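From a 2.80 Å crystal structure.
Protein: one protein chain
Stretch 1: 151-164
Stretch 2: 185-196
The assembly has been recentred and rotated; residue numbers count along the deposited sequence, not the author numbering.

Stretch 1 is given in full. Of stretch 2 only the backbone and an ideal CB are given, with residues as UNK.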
ATOM      1  N   VAL A 151      -7.577   3.952  18.646  1.00 25.10           N
ATOM      2  CA  VAL A 151      -6.931   3.771  17.352  1.00 25.79           C
ATOM      3  C   VAL A 151      -6.483   5.036  16.576  1.00 26.91           C
ATOM      4  O   VAL A 151      -5.290   5.184  16.298  1.00 27.15           O
ATOM      5  CB  VAL A 151      -7.772   2.779  16.474  1.00 24.24           C
ATOM      6  CG1 VAL A 151      -9.170   2.696  17.017  1.00 26.54           C
ATOM      7  CG2 VAL A 151      -7.759   3.184  15.027  1.00 23.06           C
ATOM      8  N   ILE A 152      -7.383   5.950  16.234  1.00 27.65           N
ATOM      9  CA  ILE A 152      -6.936   7.145  15.516  1.00 28.56           C
ATOM     10  C   ILE A 152      -5.971   7.953  16.408  1.00 30.17           C
ATOM     11  O   ILE A 152      -4.816   8.195  16.031  1.00 31.00           O
ATOM     12  CB  ILE A 152      -8.108   8.084  15.129  1.00 27.23           C
ATOM     13  CG1 ILE A 152      -9.141   7.351  14.264  1.00 26.33           C
ATOM     14  CG2 ILE A 152      -7.569   9.286  14.387  1.00 25.71           C
ATOM     15  CD1 ILE A 152      -8.722   7.093  12.875  1.00 24.63           C
ATOM     16  N   SER A 153      -6.440   8.366  17.583  1.00 30.81           N
ATOM     17  CA  SER A 153      -5.596   9.149  18.484  1.00 31.71           C
ATOM     18  C   SER A 153      -4.240   8.507  18.696  1.00 31.92           C
ATOM     19  O   SER A 153      -3.228   9.205  18.625  1.00 33.25           O
ATOM     20  CB  SER A 153      -6.259   9.366  19.856  1.00 32.41           C
ATOM     21  OG  SER A 153      -6.005   8.290  20.758  1.00 34.41           O
ATOM     22  N   THR A 154      -4.202   7.196  18.948  1.00 30.46           N
ATOM     23  CA  THR A 154      -2.931   6.507  19.170  1.00 30.27           C
ATOM     24  C   THR A 154      -2.051   6.587  17.921  1.00 30.97           C
ATOM     25  O   THR A 154      -0.838   6.770  18.008  1.00 32.35           O
ATOM     26  CB  THR A 154      -3.143   5.008  19.510  1.00 29.92           C
ATOM     27  OG1 THR A 154      -3.985   4.893  20.655  1.00 30.82           O
ATOM     28  CG2 THR A 154      -1.837   4.321  19.809  1.00 27.52           C
ATOM     29  N   TYR A 155      -2.683   6.460  16.762  1.00 30.74           N
ATOM     30  CA  TYR A 155      -2.007   6.485  15.474  1.00 30.24           C
ATOM     31  C   TYR A 155      -1.339   7.821  15.204  1.00 30.89           C
ATOM     32  O   TYR A 155      -0.138   7.879  14.934  1.00 30.67           O
ATOM     33  CB  TYR A 155      -3.035   6.169  14.386  1.00 29.33           C
ATOM     34  CG  TYR A 155      -2.550   6.143  12.958  1.00 27.75           C
ATOM     35  CD1 TYR A 155      -1.630   5.193  12.526  1.00 28.27           C
ATOM     36  CD2 TYR A 155      -3.083   7.024  12.017  1.00 27.43           C
ATOM     37  CE1 TYR A 155      -1.255   5.114  11.178  1.00 28.16           C
ATOM     38  CE2 TYR A 155      -2.730   6.969  10.685  1.00 27.12           C
ATOM     39  CZ  TYR A 155      -1.816   6.007  10.257  1.00 28.73           C
ATOM     40  OH  TYR A 155      -1.497   5.925   8.903  1.00 28.47           O
ATOM     41  N   VAL A 156      -2.116   8.898  15.273  1.00 31.61           N
ATOM     42  CA  VAL A 156      -1.572  10.224  15.012  1.00 32.42           C
ATOM     43  C   VAL A 156      -0.354  10.541  15.864  1.00 33.58           C
ATOM     44  O   VAL A 156       0.692  10.930  15.340  1.00 33.72           O
ATOM     45  CB  VAL A 156      -2.616  11.304  15.236  1.00 31.63           C
ATOM     46  CG1 VAL A 156      -1.963  12.673  15.154  1.00 30.42           C
ATOM     47  CG2 VAL A 156      -3.724  11.154  14.198  1.00 31.50           C
ATOM     48  N   ASN A 157      -0.496  10.365  17.172  1.00 34.47           N
ATOM     49  CA  ASN A 157       0.592  10.628  18.100  1.00 35.69           C
ATOM     50  C   ASN A 157       1.800   9.791  17.740  1.00 35.81           C
ATOM     51  O   ASN A 157       2.938  10.264  17.775  1.00 35.52           O
ATOM     52  CB  ASN A 157       0.157  10.287  19.510  1.00 37.92           C
ATOM     53  CG  ASN A 157      -1.096  11.033  19.925  1.00 40.46           C
ATOM     54  OD1 ASN A 157      -1.912  10.501  20.688  1.00 42.58           O
ATOM     55  ND2 ASN A 157      -1.255  12.278  19.445  1.00 39.97           N
ATOM     56  N   GLY A 158       1.547   8.533  17.410  1.00 35.62           N
ATOM     57  CA  GLY A 158       2.635   7.656  17.036  1.00 35.16           C
ATOM     58  C   GLY A 158       3.373   8.254  15.858  1.00 35.03           C
ATOM     59  O   GLY A 158       4.595   8.300  15.853  1.00 35.39           O
ATOM     60  N   ILE A 159       2.631   8.717  14.856  1.00 34.42           N
ATOM     61  CA  ILE A 159       3.243   9.299  13.674  1.00 34.69           C
ATOM     62  C   ILE A 159       4.040  10.554  14.040  1.00 34.88           C
ATOM     63  O   ILE A 159       5.214  10.680  13.668  1.00 34.22           O
ATOM     64  CB  ILE A 159       2.172   9.688  12.624  1.00 35.12           C
ATOM     65  CG1 ILE A 159       1.468   8.430  12.093  1.00 34.59           C
ATOM     66  CG2 ILE A 159       2.815  10.515  11.500  1.00 34.58           C
ATOM     67  CD1 ILE A 159       0.247   8.727  11.216  1.00 32.21           C
ATOM     68  N   LEU A 160       3.395  11.473  14.769  1.00 34.20           N
ATOM     69  CA  LEU A 160       4.029  12.728  15.184  1.00 33.97           C
ATOM     70  C   LEU A 160       5.310  12.535  15.988  1.00 34.38           C
ATOM     71  O   LEU A 160       6.201  13.376  15.975  1.00 35.01           O
ATOM     72  CB  LEU A 160       3.047  13.577  15.989  1.00 32.34           C
ATOM     73  CG  LEU A 160       1.848  14.069  15.165  1.00 32.97           C
ATOM     74  CD1 LEU A 160       0.772  14.666  16.088  1.00 31.21           C
ATOM     75  CD2 LEU A 160       2.323  15.070  14.102  1.00 30.71           C
ATOM     76  N   SER A 161       5.417  11.410  16.669  1.00 34.85           N
ATOM     77  CA  SER A 161       6.583  11.146  17.477  1.00 34.85           C
ATOM     78  C   SER A 161       7.862  10.919  16.674  1.00 35.54           C
ATOM     79  O   SER A 161       8.921  10.692  17.252  1.00 35.35           O
ATOM     80  CB  SER A 161       6.323   9.933  18.353  1.00 33.51           C
ATOM     81  OG  SER A 161       6.543   8.756  17.614  1.00 32.96           O
ATOM     82  N   HIS A 162       7.786  10.978  15.355  1.00 37.17           N
ATOM     83  CA  HIS A 162       8.990  10.744  14.553  1.00 39.39           C
ATOM     84  C   HIS A 162       9.486  11.914  13.716  1.00 40.34           C
ATOM     85  O   HIS A 162      10.419  11.744  12.932  1.00 41.64           O
ATOM     86  CB  HIS A 162       8.796   9.533  13.644  1.00 39.78           C
ATOM     87  CG  HIS A 162       8.549   8.259  14.388  1.00 40.56           C
ATOM     88  ND1 HIS A 162       9.506   7.660  15.174  1.00 41.10           N
ATOM     89  CD2 HIS A 162       7.453   7.469  14.458  1.00 40.81           C
ATOM     90  CE1 HIS A 162       9.010   6.551  15.696  1.00 40.68           C
ATOM     91  NE2 HIS A 162       7.768   6.413  15.277  1.00 40.51           N
ATOM     92  N   VAL A 163       8.876  13.085  13.876  1.00 40.97           N
ATOM     93  CA  VAL A 163       9.303  14.269  13.138  1.00 42.30           C
ATOM     94  C   VAL A 163       9.399  15.510  14.032  1.00 43.58           C
ATOM     95  O   VAL A 163       8.675  15.647  15.019  1.00 44.22           O
ATOM     96  CB  VAL A 163       8.347  14.598  11.973  1.00 41.73           C
ATOM     97  CG1 VAL A 163       8.222  13.391  11.046  1.00 42.30           C
ATOM     98  CG2 VAL A 163       7.008  15.015  12.510  1.00 41.62           C
ATOM     99  N   ASP A 164      10.309  16.407  13.680  1.00 44.39           N
ATOM    100  CA  ASP A 164      10.491  17.645  14.416  1.00 45.06           C
ATOM    101  C   ASP A 164       9.232  18.461  14.240  1.00 44.84           C
ATOM    102  O   ASP A 164       9.149  19.253  13.312  1.00 44.86           O
ATOM    103  CB  ASP A 164      11.650  18.423  13.816  1.00 47.14           C
ATOM    104  CG  ASP A 164      12.015  19.641  14.628  1.00 48.59           C
ATOM    105  OD1 ASP A 164      11.099  20.281  15.211  1.00 49.54           O
ATOM    106  OD2 ASP A 164      13.226  19.958  14.660  1.00 48.80           O
ATOM    107  N   UNK A 185      -9.442  10.761   5.649  1.00 30.32           N
ATOM    108  CA  UNK A 185      -9.800  12.104   6.088  1.00 30.52           C
ATOM    109  C   UNK A 185      -9.889  12.199   7.621  1.00 30.86           C
ATOM    110  O   UNK A 185      -9.939  13.292   8.174  1.00 31.66           O
ATOM    111  CB  UNK A 185     -11.131  12.519   5.458  1.00 30.52           C
ATOM    112  N   UNK A 186      -9.914  11.062   8.306  1.00 30.56           N
ATOM    113  CA  UNK A 186     -10.026  11.056   9.762  1.00 30.35           C
ATOM    114  C   UNK A 186      -8.672  11.180  10.425  1.00 30.86           C
ATOM    115  O   UNK A 186      -8.595  11.297  11.650  1.00 31.55           O
ATOM    116  CB  UNK A 186     -10.722   9.780  10.239  1.00 30.35           C
ATOM    117  N   UNK A 187      -7.603  11.147   9.640  1.00 30.20           N
ATOM    118  CA  UNK A 187      -6.296  11.231  10.257  1.00 30.11           C
ATOM    119  C   UNK A 187      -5.212  12.080   9.578  1.00 30.01           C
ATOM    120  O   UNK A 187      -4.482  12.804  10.256  1.00 29.75           O
ATOM    121  CB  UNK A 187      -5.760   9.804  10.391  1.00 30.11           C
ATOM    122  N   UNK A 188      -5.078  12.000   8.259  1.00 30.06           N
ATOM    123  CA  UNK A 188      -4.036  12.795   7.615  1.00 30.04           C
ATOM    124  C   UNK A 188      -4.206  14.283   7.957  1.00 29.01           C
ATOM    125  O   UNK A 188      -3.237  14.964   8.271  1.00 27.49           O
ATOM    126  CB  UNK A 188      -4.069  12.588   6.099  1.00 30.04           C
ATOM    127  N   UNK A 189      -5.445  14.795   7.928  1.00 28.53           N
ATOM    128  CA  UNK A 189      -5.641  16.209   8.251  1.00 29.19           C
ATOM    129  C   UNK A 189      -5.253  16.517   9.700  1.00 29.91           C
ATOM    130  O   UNK A 189      -4.826  17.622  10.031  1.00 30.66           O
ATOM    131  CB  UNK A 189      -7.098  16.607   8.006  1.00 29.19           C
ATOM    132  N   UNK A 190      -5.412  15.530  10.567  1.00 30.16           N
ATOM    133  CA  UNK A 190      -5.077  15.721  11.956  1.00 30.05           C
ATOM    134  C   UNK A 190      -3.575  15.848  12.074  1.00 31.19           C
ATOM    135  O   UNK A 190      -3.078  16.713  12.789  1.00 32.26           O
ATOM    136  CB  UNK A 190      -5.606  14.574  12.819  1.00 30.05           C
ATOM    137  N   UNK A 191      -2.834  15.010  11.365  1.00 32.23           N
ATOM    138  CA  UNK A 191      -1.383  15.135  11.453  1.00 33.14           C
ATOM    139  C   UNK A 191      -0.979  16.507  10.885  1.00 33.18           C
ATOM    140  O   UNK A 191      -0.127  17.180  11.459  1.00 34.30           O
ATOM    141  CB  UNK A 191      -0.687  13.998  10.702  1.00 33.14           C
ATOM    142  N   UNK A 192      -1.610  16.939   9.793  1.00 32.57           N
ATOM    143  CA  UNK A 192      -1.293  18.245   9.202  1.00 32.77           C
ATOM    144  C   UNK A 192      -1.485  19.363  10.238  1.00 33.06           C
ATOM    145  O   UNK A 192      -0.631  20.247  10.389  1.00 32.44           O
ATOM    146  CB  UNK A 192      -2.168  18.503   7.974  1.00 32.77           C
ATOM    147  N   UNK A 193      -2.612  19.306  10.945  1.00 33.02           N
ATOM    148  CA  UNK A 193      -2.936  20.285  11.975  1.00 33.34           C
ATOM    149  C   UNK A 193      -1.859  20.363  13.057  1.00 33.70           C
ATOM    150  O   UNK A 193      -1.573  21.442  13.590  1.00 33.17           O
ATOM    151  CB  UNK A 193      -4.286  19.945  12.610  1.00 33.34           C
ATOM    152  N   UNK A 194      -1.258  19.226  13.387  1.00 34.23           N
ATOM    153  CA  UNK A 194      -0.221  19.229  14.408  1.00 35.31           C
ATOM    154  C   UNK A 194       1.026  19.896  13.874  1.00 36.06           C
ATOM    155  O   UNK A 194       1.736  20.555  14.621  1.00 36.33           O
ATOM    156  CB  UNK A 194       0.091  17.806  14.876  1.00 35.31           C
ATOM    157  N   UNK A 195       1.296  19.725  12.583  1.00 36.91           N
ATOM    158  CA  UNK A 195       2.476  20.345  11.978  1.00 37.33           C
ATOM    159  C   UNK A 195       2.115  21.764  11.516  1.00 37.93           C
ATOM    160  O   UNK A 195       2.778  22.356  10.675  1.00 38.28           O
ATOM    161  CB  UNK A 195       2.995  19.507  10.808  1.00 37.33           C
ATOM    162  N   UNK A 196       1.053  22.303  12.094  1.00 38.10           N
ATOM    163  CA  UNK A 196       0.611  23.634  11.749  1.00 40.14           C
ATOM    164  C   UNK A 196       0.557  24.049  10.280  1.00 41.75           C
ATOM    165  O   UNK A 196       1.250  24.989   9.883  1.00 43.53           O
ATOM    166  CB  UNK A 196       1.526  24.621  12.477  1.00 40.14           C
TER

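Stretch 1 offers a helix, 151-160, whose facing side is almost wholly apolar: Ile 152, Val 156, Ile 159 and Leu 160, with Val 163 beyond its end. The helix of stretch 2 passes it at 9.8 Å between axes, inclined by 45°, and no hydrogen bond joins the two.

Position 185 lies out of reach, so stretch 1 sets no demand; it is Ala 185. At 186 the CA-to-CB bond points sideways, with its ideal CB 4.3 Å from Ile 152 CD1. An apolar residue would suit beside that methyl group, and because the bond points sideways the rest of the chain need not press on stretch 1. The residue is Leu 186, whose CB lies 4.2 Å from Ile 152 CD1.

Position 187 points toward stretch 1, its ideal CB 4.2 Å from Tyr 155 CE2, 4.4 Å from Ile 152 CG2 and 4.5 Å from Val 156 CG2. Three neighbours so near favour a small residue: alanine, serine, perhaps threonine. It also stands at the N-cap, where serine, threonine, aspartate and asparagine are common. Ser 187 meets both preferences, though its side chain makes no capping bond; its OG instead lies at the edge of the tyrosine ring, 3.8 Å from Tyr 155 CE2.

Positions 188 and 189 open the helix and meet nothing of stretch 1. Position 188 points away, which leaves the choice open to polar or apolar residues; it is Thr 188, whose OG1 is hydrogen-bonded elsewhere in the structure. Proline is well tolerated in a first turn, where an amide hydrogen is not needed, and Pro 189 occupies such a place.

Position 190 points toward Val 156, whose CG2 is 4.1 Å from the ideal CB; a flexible apolar chain would suit. Leu 190 sets its CB 4.1 Å from Val 156 CG2 and brings CD2 to 4.2 Å from Ile 152 CG2.

At 191 the bond points sideways, and the ideal CB stands 4.7 Å from Leu 160 CD2 and 4.8 Å from Val 156 CG1. That leaves room for a modest branched chain such as valine or isoleucine. Val 191 uses CG1 for two contacts, 3.9 Å to Val 156 CG1 and 4.1 Å to Ile 159 CD1.

Position 192 points away and 193 is out of reach, so stretch 1 limits neither, and any good helix former, small or long, would serve: Ala 192 and Arg 193.

At 194 the ideal CB is already 3.4 Å from Leu 160 CD1, a tight fit that argues for alanine or glycine. Ala 194 indeed places its CB 3.4 Å from Leu 160 CD1.

At 195 the bond points sideways and no atom of stretch 1 lies within 5.5 Å of the ideal CB, so a short side chain would make no contact; leucine or methionine could reach the apolar groups of Leu 160 and Val 163. Leu 195 does so, its CD2 3.6 Å from Leu 160 CD2 and 4.3 Å from Val 163 CG2.

At 196 phi is 44°, which favours glycine: Gly 196.

Stretch 2, residues 185-196: ALSTPLVARALG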
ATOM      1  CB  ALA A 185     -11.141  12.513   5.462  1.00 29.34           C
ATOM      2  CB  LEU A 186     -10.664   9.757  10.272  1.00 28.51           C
ATOM      3  CG  LEU A 186     -11.989   9.335   9.661  1.00 28.15           C
ATOM      4  CD1 LEU A 186     -12.416   7.968  10.185  1.00 27.22           C
ATOM      5  CD2 LEU A 186     -13.017  10.397   9.963  1.00 27.23           C
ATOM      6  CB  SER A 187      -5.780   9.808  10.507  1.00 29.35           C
ATOM      7  OG  SER A 187      -5.620   9.102   9.304  1.00 29.63           O
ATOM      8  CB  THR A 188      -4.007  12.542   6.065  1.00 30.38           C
ATOM      9  OG1 THR A 188      -3.668  11.174   5.838  1.00 30.95           O
ATOM     10  CG2 THR A 188      -2.947  13.409   5.356  1.00 29.77           C
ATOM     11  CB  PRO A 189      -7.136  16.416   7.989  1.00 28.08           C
ATOM     12  CG  PRO A 189      -7.423  15.448   6.952  1.00 27.60           C
ATOM     13  CD  PRO A 189      -6.696  14.221   7.425  1.00 28.08           C
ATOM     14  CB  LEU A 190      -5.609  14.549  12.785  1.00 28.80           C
ATOM     15  CG  LEU A 190      -6.826  14.740  13.717  1.00 25.82           C
ATOM     16  CD1 LEU A 190      -7.799  15.755  13.208  1.00 22.94           C
ATOM     17  CD2 LEU A 190      -7.483  13.405  13.873  1.00 24.34           C
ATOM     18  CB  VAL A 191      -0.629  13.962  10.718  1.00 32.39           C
ATOM     19  CG1 VAL A 191      -0.970  12.641  11.358  1.00 30.97           C
ATOM     20  CG2 VAL A 191      -1.022  13.902   9.283  1.00 34.10           C
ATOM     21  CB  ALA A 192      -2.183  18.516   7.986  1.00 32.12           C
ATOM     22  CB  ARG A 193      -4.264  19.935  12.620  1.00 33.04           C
ATOM     23  CG  ARG A 193      -5.031  21.133  13.095  1.00 33.48           C
ATOM     24  CD  ARG A 193      -6.404  20.717  13.523  1.00 34.98           C
ATOM     25  NE  ARG A 193      -6.308  19.659  14.522  1.00 37.45           N
ATOM     26  CZ  ARG A 193      -7.325  19.211  15.256  1.00 38.34           C
ATOM     27  NH1 ARG A 193      -8.543  19.721  15.116  1.00 39.43           N
ATOM     28  NH2 ARG A 193      -7.122  18.244  16.133  1.00 38.77           N
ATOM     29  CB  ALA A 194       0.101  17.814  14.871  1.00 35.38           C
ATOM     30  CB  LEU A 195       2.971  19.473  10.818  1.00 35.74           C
ATOM     31  CG  LEU A 195       3.035  18.007  11.282  1.00 34.87           C
ATOM     32  CD1 LEU A 195       3.630  17.113  10.213  1.00 33.37           C
ATOM     33  CD2 LEU A 195       3.858  17.920  12.552  1.00 34.05           C
TER
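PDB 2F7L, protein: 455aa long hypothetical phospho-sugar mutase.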